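Local coordinates for RabGAP/TBC protein (PDB 4P17) that is a flagellar protein of unestablished function whose all-helical TBC domain probably stimulates GTP hydrolysis by Rab GTPases, at residues Tyr94-Met98 and Ala140-His144; Ile157-Met161 and Val246-Trp250; Val264-Lys270 and Leu302-Asp308. One frame throughout, in Å; residues are numbered along the deposited sequence.

In the fold
All three contacts join pairs of helices that cross near a right angle, but they lie at different depths of this all-helical TBC fold. Contact 2 is core, about 4 Å from the centre of the chain, wholly buried and apolar. Contacts 1 and 3 are partly buried, on opposite sides of that centre, their own centres about 36 Å apart; contact 1 adds a tyrosine-histidine hydrogen bond, contact 3 a loose lysine-aspartate pairing. Helix 128-144 of contact 1 is followed in the chain by helix 153-164 of contact 2. Contacts 2 and 3 touch directly, Thr249 and Arg248 of helix 243-256 packing on Val264 and Met303, whereas contact 3 stays well clear of contact 1.

Contact 1 (Tyr94-Met98 and Ala140-His144)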
ATOM      1  N   TYR A  94      26.044   1.781  -1.531  1.00 24.32           N
ATOM      2  CA  TYR A  94      25.333   1.783  -2.809  1.00 18.22           C
ATOM      3  C   TYR A  94      24.217   2.814  -2.848  1.00 18.09           C
ATOM      4  O   TYR A  94      24.123   3.580  -3.801  1.00 16.76           O
ATOM      5  CB  TYR A  94      24.771   0.386  -3.122  1.00 18.57           C
ATOM      6  CG  TYR A  94      24.106   0.279  -4.476  1.00 17.53           C
ATOM      7  CD1 TYR A  94      24.844   0.041  -5.629  1.00 18.94           C
ATOM      8  CD2 TYR A  94      22.723   0.416  -4.597  1.00 13.41           C
ATOM      9  CE1 TYR A  94      24.229  -0.057  -6.866  1.00 16.76           C
ATOM     10  CE2 TYR A  94      22.099   0.323  -5.811  1.00 11.79           C
ATOM     11  CZ  TYR A  94      22.855   0.081  -6.948  1.00 17.11           C
ATOM     12  OH  TYR A  94      22.218  -0.031  -8.137  1.00 19.05           O
ATOM     13  N   TYR A  95      23.370   2.849  -1.827  1.00 18.78           N
ATOM     14  CA  TYR A  95      22.277   3.805  -1.828  1.00 17.94           C
ATOM     15  C   TYR A  95      22.838   5.233  -1.940  1.00 14.14           C
ATOM     16  O   TYR A  95      22.386   6.025  -2.759  1.00 20.38           O
ATOM     17  CB  TYR A  95      21.389   3.638  -0.568  1.00 17.35           C
ATOM     18  CG  TYR A  95      20.386   4.752  -0.434  1.00 15.84           C
ATOM     19  CD1 TYR A  95      19.362   4.915  -1.367  1.00 11.81           C
ATOM     20  CD2 TYR A  95      20.486   5.683   0.611  1.00 17.78           C
ATOM     21  CE1 TYR A  95      18.452   5.982  -1.257  1.00 16.79           C
ATOM     22  CE2 TYR A  95      19.584   6.742   0.720  1.00 15.70           C
ATOM     23  CZ  TYR A  95      18.570   6.875  -0.211  1.00 17.84           C
ATOM     24  OH  TYR A  95      17.683   7.908  -0.100  1.00 13.21           O
ATOM     25  N   SER A  96      23.856   5.550  -1.150  1.00 26.59           N
ATOM     26  CA  SER A  96      24.420   6.899  -1.159  1.00 22.69           C
ATOM     27  C   SER A  96      24.982   7.263  -2.540  1.00 18.43           C
ATOM     28  O   SER A  96      24.899   8.423  -2.956  1.00 17.89           O
ATOM     29  CB  SER A  96      25.505   7.025  -0.089  1.00 25.00           C
ATOM     30  OG  SER A  96      26.678   6.342  -0.473  1.00 22.26           O
ATOM     31  N   ILE A  97      25.523   6.271  -3.254  1.00 16.16           N
ATOM     32  CA  ILE A  97      26.012   6.490  -4.620  1.00 16.31           C
ATOM     33  C   ILE A  97      24.833   6.794  -5.535  1.00 13.57           C
ATOM     34  O   ILE A  97      24.896   7.692  -6.361  1.00 12.23           O
ATOM     35  CB  ILE A  97      26.788   5.274  -5.172  1.00 17.36           C
ATOM     36  CG1 ILE A  97      28.146   5.149  -4.472  1.00 25.25           C
ATOM     37  CG2 ILE A  97      27.043   5.421  -6.674  1.00 16.55           C
ATOM     38  CD1 ILE A  97      28.821   3.815  -4.660  1.00 23.59           C
ATOM     39  N   MET A  98      23.751   6.031  -5.389  1.00 13.43           N
ATOM     40  CA  MET A  98      22.522   6.309  -6.127  1.00 10.67           C
ATOM     41  C   MET A  98      21.856   7.678  -5.791  1.00  9.28           C
ATOM     42  O   MET A  98      21.334   8.353  -6.673  1.00 10.27           O
ATOM     43  CB  MET A  98      21.541   5.155  -5.875  1.00  9.30           C
ATOM     44  CG  MET A  98      22.021   3.807  -6.398  1.00 15.95           C
ATOM     45  SD  MET A  98      22.270   3.809  -8.187  1.00 18.14           S
ATOM     46  CE  MET A  98      24.057   3.767  -8.251  1.00 32.54           C
ATOM     47  N   ALA A 140      17.071   8.588  -6.359  1.00  5.93           N
ATOM     48  CA  ALA A 140      17.973   7.448  -6.245  1.00 12.02           C
ATOM     49  C   ALA A 140      17.418   6.262  -7.015  1.00  9.34           C
ATOM     50  O   ALA A 140      18.124   5.610  -7.792  1.00  8.47           O
ATOM     51  CB  ALA A 140      18.187   7.072  -4.783  1.00  7.25           C
ATOM     52  N   TYR A 141      16.140   5.964  -6.803  1.00  4.72           N
ATOM     53  CA  TYR A 141      15.587   4.790  -7.446  1.00  8.10           C
ATOM     54  C   TYR A 141      15.550   4.977  -8.974  1.00 11.66           C
ATOM     55  O   TYR A 141      15.801   4.025  -9.724  1.00  9.14           O
ATOM     56  CB  TYR A 141      14.181   4.462  -6.915  1.00 10.46           C
ATOM     57  CG  TYR A 141      13.826   3.077  -7.366  1.00 10.18           C
ATOM     58  CD1 TYR A 141      14.389   1.974  -6.751  1.00  8.19           C
ATOM     59  CD2 TYR A 141      12.999   2.877  -8.464  1.00 11.91           C
ATOM     60  CE1 TYR A 141      14.108   0.696  -7.213  1.00  8.24           C
ATOM     61  CE2 TYR A 141      12.729   1.597  -8.933  1.00  9.03           C
ATOM     62  CZ  TYR A 141      13.286   0.533  -8.302  1.00  5.57           C
ATOM     63  OH  TYR A 141      13.029  -0.730  -8.766  1.00 13.23           O
ATOM     64  N   SER A 142      15.313   6.213  -9.412  1.00  6.79           N
ATOM     65  CA  SER A 142      15.133   6.525 -10.835  1.00 11.13           C
ATOM     66  C   SER A 142      16.391   6.315 -11.674  1.00 15.42           C
ATOM     67  O   SER A 142      16.309   6.040 -12.884  1.00 14.54           O
ATOM     68  CB  SER A 142      14.652   7.974 -10.990  1.00 18.13           C
ATOM     69  OG  SER A 142      15.725   8.881 -10.848  1.00 13.59           O
ATOM     70  N   VAL A 143      17.553   6.456 -11.038  1.00 10.01           N
ATOM     71  CA  VAL A 143      18.830   6.147 -11.679  1.00 12.80           C
ATOM     72  C   VAL A 143      19.247   4.691 -11.443  1.00 16.68           C
ATOM     73  O   VAL A 143      19.921   4.099 -12.281  1.00 13.03           O
ATOM     74  CB  VAL A 143      19.949   7.098 -11.199  1.00 12.27           C
ATOM     75  CG1 VAL A 143      19.596   8.542 -11.606  1.00 27.31           C
ATOM     76  CG2 VAL A 143      20.175   7.000  -9.689  1.00 13.44           C
ATOM     77  N   HIS A 144      18.824   4.107 -10.332  1.00 10.29           N
ATOM     78  CA  HIS A 144      19.112   2.699 -10.052  1.00  9.30           C
ATOM     79  C   HIS A 144      18.444   1.770 -11.063  1.00  7.76           C
ATOM     80  O   HIS A 144      19.019   0.780 -11.491  1.00  8.55           O
ATOM     81  CB  HIS A 144      18.654   2.386  -8.648  1.00  6.33           C
ATOM     82  CG  HIS A 144      18.354   0.964  -8.403  1.00 11.05           C
ATOM     83  ND1 HIS A 144      19.327   0.009  -8.218  1.00 11.40           N
ATOM     84  CD2 HIS A 144      17.168   0.331  -8.270  1.00 10.90           C
ATOM     85  CE1 HIS A 144      18.745  -1.157  -7.996  1.00 13.63           C
ATOM     86  NE2 HIS A 144      17.439  -0.982  -8.009  1.00 11.18           N
TER
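In the TBC domain the start of helix 94-102 crosses the end of helix 128-144, with Tyr94 and Met98 of the first set against Ala140, Val143 and His144 of the second. The one polar link is between Tyr94 OH and His144 ND1, 2.9 Å apart. It joins the rings rim to rim: the hydroxyl lies in the plane of the imidazole, and ND1 lies at the edge of the phenol, near that ring's plane, while the planes stand at 87° to each other. Tyr94 reaches this far because CG is turned away from the backbone N (chi1 -176°), which sends the long ring across the gap between the helices. At its other nitrogen, NE2, His144 is hydrogen-bonded to Glu181 of helix 169-183, and bonds at both nitrogens should hold the imidazole's rotation. A phenylalanine in place of Tyr94 would keep the ring but would probably leave His144 ND1 without its mate and the imidazole freer to turn.

This is a near-perpendicular helix crossing within the all-helical TBC fold: the local axes lie at 95° to each other, 9.3 Å apart at their closest. Where the backbones come nearest, Met98 CA and Ala140 CA being 4.7 Å apart, the small Ala140 suits the place. Its CA lies 3.5 Å from Met98 O in a CA-H...O contact, and its methyl meets Tyr95 CE1 at 3.7 Å, approaching that ring obliquely. Met98 O also has Val143 CG2 at 3.5 Å. The flexible Met98 side chain, bent at both of its last torsions, curls alongside the tyrosine-histidine pair and lays SD 3.8 Å from His144 CA, while Val143 CG2 closes on the sulfur from another direction at 4.1 Å.

Contact 2 (Ile157-Met161 and Val246-Trp250); sequences IVGLM and VMRTW
Leu160 and Trp250 have the most surface buried in this contact, which joins helix 153-164 to helix 243-256 in the middle of the all-helical TBC fold. The helices run almost perpendicular, at 93°, and their local axes stay 12.1 Å apart, a separation that large side chains must bridge. Trp250 suits the place: its indole projects from one helix to the backbone of the other. The far corner of the six-membered ring does the touching, CH2 lying 3.5 Å from Leu160 CB and CZ3 3.7 Å from Met161 CG, both approached obliquely. At the opposite end of the indole, NE1 is satisfied by the carbonyl oxygen of Leu236, so the one polar atom of the ring is paired within a buried setting.

Leu160 reaches the other way. Its chi1 of -121° lies off the staggered positions, which may mean some strain, and its branch touches two side chains of helix 243-256. CG meets Met247 CE at 3.6 Å, the methionine bending at chi2 to bring its methyl there. CD2 meets Val246 CG1 at 3.7 Å, and that same valine methyl also lies over one face of the indole, nearer the ring's border than its middle. One valine methyl thus touches both the leucine and the indole. Ile157 contributes mainly through its backbone: its O accepts Met161 N at 2.8 Å within the helix, and Trp250 CH2 points at this oxygen edge-on from 3.5 Å.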
ATOM      1  N   ILE A 157       3.529   6.212  -2.608  1.00  8.11           N
ATOM      2  CA  ILE A 157       4.064   4.949  -2.083  1.00  7.46           C
ATOM      3  C   ILE A 157       5.302   5.179  -1.206  1.00  7.46           C
ATOM      4  O   ILE A 157       5.400   4.717  -0.088  1.00  8.06           O
ATOM      5  CB  ILE A 157       4.414   3.985  -3.238  1.00  5.41           C
ATOM      6  CG1 ILE A 157       3.131   3.562  -3.964  1.00  6.63           C
ATOM      7  CG2 ILE A 157       5.115   2.724  -2.708  1.00  3.56           C
ATOM      8  CD1 ILE A 157       3.350   2.723  -5.181  1.00  6.63           C
ATOM      9  N   VAL A 158       6.273   5.924  -1.708  1.00  7.99           N
ATOM     10  CA  VAL A 158       7.482   6.097  -0.945  1.00  1.82           C
ATOM     11  C   VAL A 158       7.225   6.975   0.270  1.00  4.59           C
ATOM     12  O   VAL A 158       7.865   6.800   1.316  1.00  6.87           O
ATOM     13  CB  VAL A 158       8.606   6.684  -1.817  1.00  5.97           C
ATOM     14  CG1 VAL A 158       9.766   7.187  -0.929  1.00 12.17           C
ATOM     15  CG2 VAL A 158       9.054   5.661  -2.780  1.00  4.41           C
ATOM     16  N   GLY A 159       6.266   7.894   0.147  1.00  7.39           N
ATOM     17  CA  GLY A 159       5.881   8.738   1.254  1.00  6.00           C
ATOM     18  C   GLY A 159       5.352   7.888   2.392  1.00  6.24           C
ATOM     19  O   GLY A 159       5.731   8.059   3.541  1.00  7.15           O
ATOM     20  N   LEU A 160       4.479   6.935   2.084  1.00  8.62           N
ATOM     21  CA  LEU A 160       3.961   6.092   3.144  1.00  2.39           C
ATOM     22  C   LEU A 160       5.010   5.120   3.607  1.00  5.82           C
ATOM     23  O   LEU A 160       5.041   4.779   4.773  1.00  8.26           O
ATOM     24  CB  LEU A 160       2.682   5.360   2.703  1.00  8.33           C
ATOM     25  CG  LEU A 160       1.425   5.620   3.532  1.00 16.06           C
ATOM     26  CD1 LEU A 160       1.109   7.082   3.655  1.00 21.36           C
ATOM     27  CD2 LEU A 160       0.251   4.896   2.849  1.00 10.84           C
ATOM     28  N   MET A 161       5.893   4.674   2.711  1.00  4.93           N
ATOM     29  CA  MET A 161       6.982   3.823   3.145  1.00  9.71           C
ATOM     30  C   MET A 161       7.864   4.562   4.157  1.00  7.75           C
ATOM     31  O   MET A 161       8.202   4.009   5.208  1.00 10.26           O
ATOM     32  CB  MET A 161       7.822   3.367   1.962  1.00  4.00           C
ATOM     33  CG  MET A 161       7.192   2.302   1.115  1.00  3.66           C
ATOM     34  SD  MET A 161       8.439   1.876  -0.123  1.00  7.84           S
ATOM     35  CE  MET A 161       7.554   0.612  -1.059  1.00  9.99           C
ATOM     36  N   VAL A 246      -4.171   1.039   4.758  1.00  6.85           N
ATOM     37  CA  VAL A 246      -3.222   0.775   3.676  1.00  6.55           C
ATOM     38  C   VAL A 246      -2.133  -0.190   4.154  1.00  3.21           C
ATOM     39  O   VAL A 246      -1.811  -1.161   3.452  1.00  5.52           O
ATOM     40  CB  VAL A 246      -2.541   2.062   3.158  1.00  4.66           C
ATOM     41  CG1 VAL A 246      -1.496   1.733   2.085  1.00  9.66           C
ATOM     42  CG2 VAL A 246      -3.536   3.049   2.589  1.00  6.10           C
ATOM     43  N   MET A 247      -1.573   0.057   5.336  1.00  5.79           N
ATOM     44  CA  MET A 247      -0.419  -0.734   5.789  1.00  9.09           C
ATOM     45  C   MET A 247      -0.793  -2.187   6.006  1.00  7.02           C
ATOM     46  O   MET A 247       0.042  -3.078   5.850  1.00  4.02           O
ATOM     47  CB  MET A 247       0.179  -0.187   7.090  1.00  5.95           C
ATOM     48  CG  MET A 247       0.449   1.265   7.094  1.00 14.99           C
ATOM     49  SD  MET A 247       1.677   1.711   5.900  1.00 12.70           S
ATOM     50  CE  MET A 247       1.808   3.460   6.349  1.00 18.50           C
ATOM     51  N   ARG A 248      -2.052  -2.458   6.342  1.00  8.30           N
ATOM     52  CA  ARG A 248      -2.461  -3.848   6.455  1.00  3.65           C
ATOM     53  C   ARG A 248      -2.491  -4.537   5.100  1.00  5.46           C
ATOM     54  O   ARG A 248      -2.131  -5.729   4.972  1.00  7.75           O
ATOM     55  CB  ARG A 248      -3.830  -3.951   7.110  1.00  7.43           C
ATOM     56  CG  ARG A 248      -3.802  -3.720   8.598  1.00  7.59           C
ATOM     57  CD  ARG A 248      -3.263  -4.931   9.352  1.00  9.24           C
ATOM     58  NE  ARG A 248      -4.030  -6.144   9.077  1.00  8.06           N
ATOM     59  CZ  ARG A 248      -5.188  -6.439   9.672  1.00  7.42           C
ATOM     60  NH1 ARG A 248      -5.696  -5.624  10.600  1.00  6.64           N
ATOM     61  NH2 ARG A 248      -5.822  -7.555   9.359  1.00  8.17           N
ATOM     62  N   THR A 249      -2.895  -3.815   4.070  1.00  1.37           N
ATOM     63  CA  THR A 249      -2.798  -4.374   2.715  1.00  3.70           C
ATOM     64  C   THR A 249      -1.320  -4.644   2.373  1.00  4.81           C
ATOM     65  O   THR A 249      -0.960  -5.670   1.761  1.00  5.53           O
ATOM     66  CB  THR A 249      -3.435  -3.477   1.619  1.00  6.03           C
ATOM     67  OG1 THR A 249      -2.595  -2.369   1.295  1.00  6.12           O
ATOM     68  CG2 THR A 249      -4.821  -2.971   2.017  1.00  4.56           C
ATOM     69  N   TRP A 250      -0.464  -3.739   2.804  1.00  3.07           N
ATOM     70  CA  TRP A 250       0.963  -3.853   2.507  1.00  6.30           C
ATOM     71  C   TRP A 250       1.608  -5.000   3.274  1.00  5.78           C
ATOM     72  O   TRP A 250       2.486  -5.722   2.732  1.00  4.32           O
ATOM     73  CB  TRP A 250       1.657  -2.527   2.832  1.00  7.83           C
ATOM     74  CG  TRP A 250       1.389  -1.409   1.813  1.00  6.40           C
ATOM     75  CD1 TRP A 250       0.407  -1.385   0.810  1.00  4.58           C
ATOM     76  CD2 TRP A 250       2.113  -0.175   1.693  1.00  5.87           C
ATOM     77  NE1 TRP A 250       0.517  -0.206   0.090  1.00  7.99           N
ATOM     78  CE2 TRP A 250       1.539   0.554   0.622  1.00  6.60           C
ATOM     79  CE3 TRP A 250       3.207   0.383   2.385  1.00  5.28           C
ATOM     80  CZ2 TRP A 250       2.017   1.824   0.229  1.00  6.74           C
ATOM     81  CZ3 TRP A 250       3.674   1.660   1.986  1.00  5.39           C
ATOM     82  CH2 TRP A 250       3.080   2.348   0.916  1.00  4.45           C
TER

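Contact 3 (Val264-Lys270 and Leu302-Asp308)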
ATOM      1  N   VAL A 264      -8.071  -7.361  -2.226  1.00  6.21           N
ATOM      2  CA  VAL A 264      -8.507  -6.252  -1.383  1.00  4.98           C
ATOM      3  C   VAL A 264      -9.498  -5.358  -2.185  1.00  5.33           C
ATOM      4  O   VAL A 264     -10.470  -4.834  -1.659  1.00  8.16           O
ATOM      5  CB  VAL A 264      -7.304  -5.451  -0.864  1.00  6.33           C
ATOM      6  CG1 VAL A 264      -7.753  -4.173  -0.150  1.00  6.10           C
ATOM      7  CG2 VAL A 264      -6.528  -6.308   0.097  1.00  4.29           C
ATOM      8  N   ALA A 265      -9.223  -5.170  -3.456  1.00  5.10           N
ATOM      9  CA  ALA A 265     -10.112  -4.389  -4.301  1.00  5.33           C
ATOM     10  C   ALA A 265     -11.517  -5.000  -4.319  1.00  6.91           C
ATOM     11  O   ALA A 265     -12.521  -4.281  -4.168  1.00  5.65           O
ATOM     12  CB  ALA A 265      -9.532  -4.309  -5.674  1.00  5.15           C
ATOM     13  N   LEU A 266     -11.596  -6.319  -4.476  1.00  7.14           N
ATOM     14  CA  LEU A 266     -12.899  -6.995  -4.489  1.00  7.33           C
ATOM     15  C   LEU A 266     -13.574  -6.809  -3.134  1.00 10.21           C
ATOM     16  O   LEU A 266     -14.782  -6.559  -3.071  1.00  6.99           O
ATOM     17  CB  LEU A 266     -12.769  -8.499  -4.786  1.00  7.11           C
ATOM     18  CG  LEU A 266     -14.153  -9.155  -4.801  1.00  9.81           C
ATOM     19  CD1 LEU A 266     -14.915  -8.714  -6.060  1.00 10.47           C
ATOM     20  CD2 LEU A 266     -14.056 -10.626  -4.703  1.00 26.05           C
ATOM     21  N   ALA A 267     -12.791  -6.925  -2.056  1.00  9.51           N
ATOM     22  CA  ALA A 267     -13.352  -6.786  -0.713  1.00  6.33           C
ATOM     23  C   ALA A 267     -13.964  -5.397  -0.536  1.00  6.35           C
ATOM     24  O   ALA A 267     -15.019  -5.257   0.062  1.00  6.71           O
ATOM     25  CB  ALA A 267     -12.289  -7.051   0.350  1.00  7.13           C
ATOM     26  N   MET A 268     -13.306  -4.369  -1.050  1.00  5.29           N
ATOM     27  CA  MET A 268     -13.871  -3.022  -0.999  1.00  5.15           C
ATOM     28  C   MET A 268     -15.204  -2.937  -1.696  1.00  9.69           C
ATOM     29  O   MET A 268     -16.113  -2.272  -1.214  1.00  9.16           O
ATOM     30  CB  MET A 268     -12.922  -2.024  -1.639  1.00  4.21           C
ATOM     31  CG  MET A 268     -11.697  -1.791  -0.859  1.00  9.54           C
ATOM     32  SD  MET A 268     -11.969  -0.830   0.623  1.00 16.70           S
ATOM     33  CE  MET A 268     -12.714   0.677  -0.001  1.00 22.37           C
ATOM     34  N   LEU A 269     -15.311  -3.588  -2.848  1.00  6.08           N
ATOM     35  CA  LEU A 269     -16.551  -3.563  -3.599  1.00  6.16           C
ATOM     36  C   LEU A 269     -17.640  -4.369  -2.893  1.00 11.12           C
ATOM     37  O   LEU A 269     -18.811  -3.997  -2.949  1.00 10.21           O
ATOM     38  CB  LEU A 269     -16.318  -4.075  -5.007  1.00  7.04           C
ATOM     39  CG  LEU A 269     -15.311  -3.250  -5.823  1.00 10.33           C
ATOM     40  CD1 LEU A 269     -15.073  -3.804  -7.229  1.00  9.84           C
ATOM     41  CD2 LEU A 269     -15.741  -1.789  -5.906  1.00 11.76           C
ATOM     42  N   LYS A 270     -17.259  -5.473  -2.249  1.00  7.06           N
ATOM     43  CA  LYS A 270     -18.220  -6.272  -1.501  1.00  5.83           C
ATOM     44  C   LYS A 270     -18.791  -5.469  -0.343  1.00  7.91           C
ATOM     45  O   LYS A 270     -20.005  -5.447  -0.089  1.00  7.74           O
ATOM     46  CB  LYS A 270     -17.552  -7.545  -0.992  1.00  7.87           C
ATOM     47  CG  LYS A 270     -18.460  -8.534  -0.322  1.00 16.29           C
ATOM     48  CD  LYS A 270     -17.798  -9.896  -0.300  1.00 12.37           C
ATOM     49  CE  LYS A 270     -17.943 -10.585   1.050  1.00 32.77           C
ATOM     50  NZ  LYS A 270     -19.331 -10.573   1.576  1.00 36.37           N
ATOM     51  N   LEU A 302     -11.691  -5.230   6.504  1.00  6.87           N
ATOM     52  CA  LEU A 302     -11.214  -5.218   5.116  1.00  8.19           C
ATOM     53  C   LEU A 302     -10.395  -6.467   4.822  1.00  3.15           C
ATOM     54  O   LEU A 302     -10.572  -7.111   3.777  1.00  6.27           O
ATOM     55  CB  LEU A 302     -10.365  -3.975   4.802  1.00  7.99           C
ATOM     56  CG  LEU A 302      -9.900  -3.930   3.328  1.00  9.91           C
ATOM     57  CD1 LEU A 302     -11.081  -3.890   2.340  1.00  3.49           C
ATOM     58  CD2 LEU A 302      -8.993  -2.714   3.110  1.00  7.51           C
ATOM     59  N   MET A 303      -9.430  -6.789   5.671  1.00  5.55           N
ATOM     60  CA  MET A 303      -8.543  -7.900   5.320  1.00  9.12           C
ATOM     61  C   MET A 303      -9.276  -9.238   5.486  1.00 10.97           C
ATOM     62  O   MET A 303      -9.119 -10.165   4.691  1.00  8.08           O
ATOM     63  CB  MET A 303      -7.286  -7.883   6.159  1.00 11.72           C
ATOM     64  CG  MET A 303      -6.451  -6.626   5.971  1.00  8.14           C
ATOM     65  SD  MET A 303      -6.181  -6.210   4.238  1.00  7.97           S
ATOM     66  CE  MET A 303      -5.100  -7.505   3.608  1.00 10.41           C
ATOM     67  N   ALA A 304     -10.064  -9.356   6.543  1.00  9.42           N
ATOM     68  CA  ALA A 304     -10.802 -10.581   6.740  1.00  5.34           C
ATOM     69  C   ALA A 304     -11.757 -10.807   5.549  1.00  7.81           C
ATOM     70  O   ALA A 304     -11.954 -11.944   5.069  1.00  8.68           O
ATOM     71  CB  ALA A 304     -11.555 -10.522   8.038  1.00  9.66           C
ATOM     72  N   THR A 305     -12.325  -9.726   5.036  1.00  6.94           N
ATOM     73  CA  THR A 305     -13.221  -9.870   3.892  1.00  9.86           C
ATOM     74  C   THR A 305     -12.405 -10.268   2.655  1.00  7.93           C
ATOM     75  O   THR A 305     -12.815 -11.145   1.903  1.00  7.08           O
ATOM     76  CB  THR A 305     -14.046  -8.596   3.628  1.00  7.19           C
ATOM     77  OG1 THR A 305     -14.826  -8.296   4.797  1.00 11.00           O
ATOM     78  CG2 THR A 305     -14.978  -8.785   2.440  1.00 12.25           C
ATOM     79  N   ALA A 306     -11.230  -9.671   2.470  1.00  4.35           N
ATOM     80  CA  ALA A 306     -10.379 -10.017   1.330  1.00  4.47           C
ATOM     81  C   ALA A 306     -10.027 -11.491   1.265  1.00 10.97           C
ATOM     82  O   ALA A 306      -9.847 -12.053   0.165  1.00 10.67           O
ATOM     83  CB  ALA A 306      -9.090  -9.184   1.368  1.00 11.57           C
ATOM     84  N   PHE A 307      -9.938 -12.138   2.425  1.00  9.69           N
ATOM     85  CA  PHE A 307      -9.519 -13.542   2.451  1.00  9.94           C
ATOM     86  C   PHE A 307     -10.648 -14.522   2.723  1.00 10.56           C
ATOM     87  O   PHE A 307     -10.358 -15.716   2.929  1.00 11.94           O
ATOM     88  CB  PHE A 307      -8.438 -13.787   3.514  1.00 10.13           C
ATOM     89  CG  PHE A 307      -7.232 -12.896   3.375  1.00 15.69           C
ATOM     90  CD1 PHE A 307      -6.382 -13.027   2.276  1.00 12.64           C
ATOM     91  CD2 PHE A 307      -6.935 -11.961   4.352  1.00 11.42           C
ATOM     92  CE1 PHE A 307      -5.282 -12.217   2.136  1.00 13.32           C
ATOM     93  CE2 PHE A 307      -5.829 -11.147   4.237  1.00  9.15           C
ATOM     94  CZ  PHE A 307      -5.000 -11.265   3.108  1.00 10.61           C
ATOM     95  N   ASP A 308     -11.917 -14.076   2.693  1.00  7.24           N
ATOM     96  CA  ASP A 308     -13.006 -14.916   3.209  1.00 10.39           C
ATOM     97  C   ASP A 308     -13.393 -16.118   2.359  1.00 25.77           C
ATOM     98  O   ASP A 308     -14.085 -17.006   2.852  1.00 25.06           O
ATOM     99  CB  ASP A 308     -14.286 -14.083   3.491  1.00 16.11           C
ATOM    100  CG  ASP A 308     -15.030 -13.579   2.235  1.00 21.14           C
ATOM    101  OD1 ASP A 308     -14.929 -14.129   1.116  1.00 19.30           O
ATOM    102  OD2 ASP A 308     -15.788 -12.588   2.406  1.00 15.97           O
TER
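Lys270 N bonds to Leu266 O at 2.8 Å, the shortest of the backbone bonds here, and so sets Lys270 on the last turn of helix 259-271, from which its side chain crosses to Thr305 and Asp308. These belong to the end of helix 299-306 and the turn after it. Helix 259-271 here crosses helix 299-306, the last helix of this all-helical TBC-domain protein. The lysine pairs only loosely: NZ stays 4.2 Å from Asp308 OD2, beyond a salt bridge, while the carbon before it, CE, comes closer to that oxygen. Opposite charges at this range would probably still steady each other at this partly exposed edge of the contact. CE also packs on Thr305 CG2 at 3.7 Å, so the aliphatic part of the lysine takes part in the packing as well. The threonine divides its duties, giving its methyl to this contact while OG1 bonds back to Val301 O in its own helix. Asp308 likewise has a second tie, OD1 accepting a hydrogen bond from the backbone N of Ile310.

Farther in, the local axes cross at 107° and approach to 8.3 Å, a close approach that small residues at the crossing point make possible. Ala267 and Ala306 fill it: the methyl of Ala267 lies 3.5 Å from Ala306 N, pressed against the backbone of the other helix. Beside them, Leu302 spreads its two methyls between two neighbours. CD1 meets Met268 SD, which the bends at chi2 and chi3 of the methionine bring round to 3.6 Å. CD2 meets Val264 CG1, and these two branched side chains cross at about a right angle. The other valine methyl, CG2, faces Met303 CE at 4.0 Å.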